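Local coordinates for GTPase-activating protein GYP1 (Saccharomyces cerevisiae, PDB 1FKM) that stimulates GTP hydrolysis by Ypt/Rab GTPases such as Ypt1 and Ypt7, supplying an arginine finger and a glutamine finger in trans, at residues Phe141-Leu149 and Tyr165-Leu174. Sequence-based numbering, arbitrary orientation.
Sequences FETFLTEYL and YMVDEQITDL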
loop_
_atom_site.group_PDB
_atom_site.type_symbol
_atom_site.label_atom_id
_atom_site.label_comp_id
_atom_site.label_asym_id
_atom_site.label_seq_id
_atom_site.Cartn_x
_atom_site.Cartn_y
_atom_site.Cartn_z
ATOM N N PHE A 141 1.171 -2.985 7.812
ATOM C CA PHE A 141 1.752 -3.179 9.141
ATOM C C PHE A 141 1.175 -2.193 10.137
ATOM O O PHE A 141 0.682 -2.582 11.192
ATOM C CB PHE A 141 3.282 -3.012 9.098
ATOM C CG PHE A 141 3.960 -3.304 10.411
ATOM C CD1 PHE A 141 4.144 -4.614 10.839
ATOM C CD2 PHE A 141 4.372 -2.267 11.241
ATOM C CE1 PHE A 141 4.724 -4.892 12.076
ATOM C CE2 PHE A 141 4.955 -2.533 12.483
ATOM C CZ PHE A 141 5.130 -3.842 12.902
ATOM N N GLU A 142 1.244 -0.917 9.785
ATOM C CA GLU A 142 0.754 0.157 10.640
ATOM C C GLU A 142 -0.750 0.074 10.907
ATOM O O GLU A 142 -1.188 0.224 12.043
ATOM C CB GLU A 142 1.120 1.501 10.004
ATOM C CG GLU A 142 0.621 2.707 10.738
ATOM C CD GLU A 142 1.275 3.981 10.237
ATOM O OE1 GLU A 142 2.436 3.921 9.761
ATOM O OE2 GLU A 142 0.629 5.038 10.336
ATOM N N THR A 143 -1.540 -0.167 9.866
ATOM C CA THR A 143 -2.987 -0.279 10.034
ATOM C C THR A 143 -3.371 -1.497 10.882
ATOM O O THR A 143 -4.235 -1.414 11.764
ATOM C CB THR A 143 -3.685 -0.368 8.663
ATOM O OG1 THR A 143 -3.424 0.834 7.930
ATOM C CG2 THR A 143 -5.188 -0.537 8.829
ATOM N N PHE A 144 -2.736 -2.634 10.631
ATOM C CA PHE A 144 -3.049 -3.827 11.410
ATOM C C PHE A 144 -2.621 -3.663 12.868
ATOM O O PHE A 144 -3.205 -4.265 13.767
ATOM C CB PHE A 144 -2.379 -5.047 10.781
ATOM C CG PHE A 144 -2.944 -5.411 9.441
ATOM C CD1 PHE A 144 -4.082 -4.770 8.955
ATOM C CD2 PHE A 144 -2.341 -6.391 8.658
ATOM C CE1 PHE A 144 -4.611 -5.096 7.705
ATOM C CE2 PHE A 144 -2.861 -6.721 7.413
ATOM C CZ PHE A 144 -3.997 -6.072 6.934
ATOM N N LEU A 145 -1.604 -2.838 13.096
ATOM C CA LEU A 145 -1.117 -2.571 14.447
ATOM C C LEU A 145 -2.185 -1.858 15.271
ATOM O O LEU A 145 -2.277 -2.074 16.472
ATOM C CB LEU A 145 0.117 -1.662 14.413
ATOM C CG LEU A 145 1.521 -2.164 14.739
ATOM C CD1 LEU A 145 2.474 -0.969 14.704
ATOM C CD2 LEU A 145 1.558 -2.821 16.116
ATOM N N THR A 146 -2.984 -1.002 14.632
ATOM C CA THR A 146 -3.995 -0.242 15.364
ATOM C C THR A 146 -5.032 -1.108 16.056
ATOM O O THR A 146 -5.654 -0.676 17.019
ATOM C CB THR A 146 -4.734 0.800 14.464
ATOM O OG1 THR A 146 -5.500 0.133 13.452
ATOM C CG2 THR A 146 -3.728 1.742 13.809
ATOM N N GLU A 147 -5.219 -2.327 15.569
ATOM C CA GLU A 147 -6.192 -3.230 16.172
ATOM C C GLU A 147 -5.777 -3.643 17.587
ATOM O O GLU A 147 -6.608 -4.098 18.368
ATOM C CB GLU A 147 -6.354 -4.485 15.313
ATOM C CG GLU A 147 -7.608 -5.275 15.635
ATOM C CD GLU A 147 -7.800 -6.468 14.721
ATOM O OE1 GLU A 147 -6.793 -7.054 14.273
ATOM O OE2 GLU A 147 -8.965 -6.826 14.459
ATOM N N TYR A 148 -4.496 -3.490 17.911
ATOM C CA TYR A 148 -3.985 -3.874 19.234
ATOM C C TYR A 148 -3.938 -2.730 20.244
ATOM O O TYR A 148 -3.532 -2.922 21.395
ATOM C CB TYR A 148 -2.590 -4.490 19.092
ATOM C CG TYR A 148 -2.594 -5.792 18.331
ATOM C CD1 TYR A 148 -2.802 -7.008 18.986
ATOM C CD2 TYR A 148 -2.432 -5.809 16.950
ATOM C CE1 TYR A 148 -2.846 -8.207 18.282
ATOM C CE2 TYR A 148 -2.477 -7.003 16.235
ATOM C CZ TYR A 148 -2.684 -8.195 16.906
ATOM O OH TYR A 148 -2.734 -9.371 16.198
ATOM N N LEU A 149 -4.342 -1.543 19.807
ATOM C CA LEU A 149 -4.365 -0.361 20.660
ATOM C C LEU A 149 -5.804 -0.030 21.011
ATOM O O LEU A 149 -6.727 -0.436 20.304
ATOM C CB LEU A 149 -3.784 0.847 19.918
ATOM C CG LEU A 149 -2.278 0.992 19.726
ATOM C CD1 LEU A 149 -1.995 2.131 18.764
ATOM C CD2 LEU A 149 -1.627 1.248 21.073
ATOM N N TYR A 165 2.982 -2.660 24.240
ATOM C CA TYR A 165 1.565 -2.957 24.405
ATOM C C TYR A 165 1.127 -4.272 23.762
ATOM O O TYR A 165 -0.058 -4.589 23.722
ATOM C CB TYR A 165 0.699 -1.780 23.911
ATOM C CG TYR A 165 0.797 -1.424 22.437
ATOM C CD1 TYR A 165 -0.050 -2.016 21.495
ATOM C CD2 TYR A 165 1.697 -0.453 21.993
ATOM C CE1 TYR A 165 -0.012 -1.641 20.147
ATOM C CE2 TYR A 165 1.747 -0.072 20.642
ATOM C CZ TYR A 165 0.887 -0.670 19.730
ATOM O OH TYR A 165 0.924 -0.293 18.404
HETATM N N MSE A 166 2.095 -5.051 23.287
HETATM C CA MSE A 166 1.805 -6.341 22.673
HETATM C C MSE A 166 2.824 -7.382 23.127
HETATM O O MSE A 166 4.001 -7.071 23.296
HETATM C CB MSE A 166 1.860 -6.231 21.145
HETATM C CG MSE A 166 0.786 -5.359 20.523
HETATM SE SE MSE A 166 1.099 -5.089 18.626
HETATM C CE MSE A 166 0.771 -6.887 18.000
ATOM N N VAL A 167 2.369 -8.612 23.338
ATOM C CA VAL A 167 3.272 -9.684 23.732
ATOM C C VAL A 167 3.811 -10.313 22.448
ATOM O O VAL A 167 3.236 -10.130 21.370
ATOM C CB VAL A 167 2.554 -10.757 24.587
ATOM C CG1 VAL A 167 2.133 -10.153 25.924
ATOM C CG2 VAL A 167 1.339 -11.304 23.847
ATOM N N ASP A 168 4.913 -11.045 22.562
ATOM C CA ASP A 168 5.546 -11.681 21.410
ATOM C C ASP A 168 4.614 -12.454 20.482
ATOM O O ASP A 168 4.732 -12.341 19.261
ATOM C CB ASP A 168 6.678 -12.607 21.870
ATOM C CG ASP A 168 7.848 -11.846 22.470
ATOM O OD1 ASP A 168 8.348 -10.907 21.813
ATOM O OD2 ASP A 168 8.273 -12.190 23.594
ATOM N N GLU A 169 3.702 -13.241 21.047
ATOM C CA GLU A 169 2.769 -14.023 20.236
ATOM C C GLU A 169 1.858 -13.148 19.371
ATOM O O GLU A 169 1.515 -13.517 18.246
ATOM C CB GLU A 169 1.907 -14.928 21.125
ATOM C CG GLU A 169 0.739 -15.572 20.383
ATOM C CD GLU A 169 0.014 -16.623 21.203
ATOM O OE1 GLU A 169 -0.380 -16.324 22.352
ATOM O OE2 GLU A 169 -0.169 -17.747 20.692
ATOM N N GLN A 170 1.461 -11.999 19.905
ATOM C CA GLN A 170 0.597 -11.078 19.176
ATOM C C GLN A 170 1.377 -10.411 18.043
ATOM O O GLN A 170 0.856 -10.217 16.947
ATOM C CB GLN A 170 0.051 -10.010 20.121
ATOM C CG GLN A 170 -0.875 -10.537 21.198
ATOM C CD GLN A 170 -1.342 -9.436 22.126
ATOM O OE1 GLN A 170 -0.533 -8.779 22.782
ATOM N NE2 GLN A 170 -2.652 -9.219 22.179
ATOM N N ILE A 171 2.627 -10.054 18.314
ATOM C CA ILE A 171 3.460 -9.426 17.297
ATOM C C ILE A 171 3.663 -10.403 16.135
ATOM O O ILE A 171 3.680 -10.003 14.967
ATOM C CB ILE A 171 4.824 -8.988 17.895
ATOM C CG1 ILE A 171 4.593 -7.840 18.887
ATOM C CG2 ILE A 171 5.782 -8.562 16.787
ATOM C CD1 ILE A 171 5.844 -7.318 19.559
ATOM N N THR A 172 3.802 -11.688 16.451
ATOM C CA THR A 172 3.981 -12.688 15.407
ATOM C C THR A 172 2.680 -12.853 14.618
ATOM O O THR A 172 2.714 -13.066 13.405
ATOM C CB THR A 172 4.423 -14.052 15.991
ATOM O OG1 THR A 172 5.668 -13.888 16.682
ATOM C CG2 THR A 172 4.622 -15.075 14.877
ATOM N N ASP A 173 1.541 -12.760 15.301
ATOM C CA ASP A 173 0.244 -12.856 14.622
ATOM C C ASP A 173 0.118 -11.670 13.661
ATOM O O ASP A 173 -0.365 -11.814 12.545
ATOM C CB ASP A 173 -0.923 -12.784 15.608
ATOM C CG ASP A 173 -1.041 -14.017 16.482
ATOM O OD1 ASP A 173 -0.529 -15.090 16.094
ATOM O OD2 ASP A 173 -1.669 -13.908 17.557
ATOM N N LEU A 174 0.535 -10.495 14.127
ATOM C CA LEU A 174 0.499 -9.268 13.330
ATOM C C LEU A 174 1.385 -9.444 12.096
ATOM O O LEU A 174 1.003 -9.079 10.978
ATOM C CB LEU A 174 1.000 -8.086 14.171
ATOM C CG LEU A 174 1.287 -6.774 13.418
ATOM C CD1 LEU A 174 -0.014 -6.193 12.888
ATOM C CD2 LEU A 174 1.976 -5.787 14.342
HETATM O O HOH W 1 -3.318 -11.575 17.940
#
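Tyr148 lies against Met166, a selenomethionine, in a Met-aromatic contact where the all-helical TBC (Rab-GAP) domain passes from helix 133-145, through a long loop, into helix 168-186. The bend of Met166 at chi3 (68°) brings methyl CE over the centre of the Tyr148 ring, 3.4 Å from its centroid, while SE sits obliquely to the ring and touches Leu145 CD2. The amide of Gln170, nearly perpendicular to the same ring, passes alongside it; Gln170 OE1 accepts a nearly straight bond (167°) from Val167 N, at the N-cap position. One helical turn beyond Gln170, Leu174 forks: CD1 meets Phe144 CB at 3.4 Å, whereas CD2 touches both Leu145 CD2, tight at 3.5 Å, and Phe141 CE1. Phe141 continues this packing onto helix 107-123. Within the loop ends, Leu149 CD2 stands 3.4 Å from the Tyr165 ring centroid as a CH-pi contact; Tyr148 CB lies in plane at that ring's edge, and Tyr165 OH reaches Leu145 CD2 (3.5 Å). Replacing Tyr148 by an alanine is likely to leave Met166 CE without its ring face and Asp173 without its water-mediated partner. That water lies 2.9 Å from Tyr148 OH and donates to Asp173 OD2, while Asp173 OD1 is salt-bridged to Arg69.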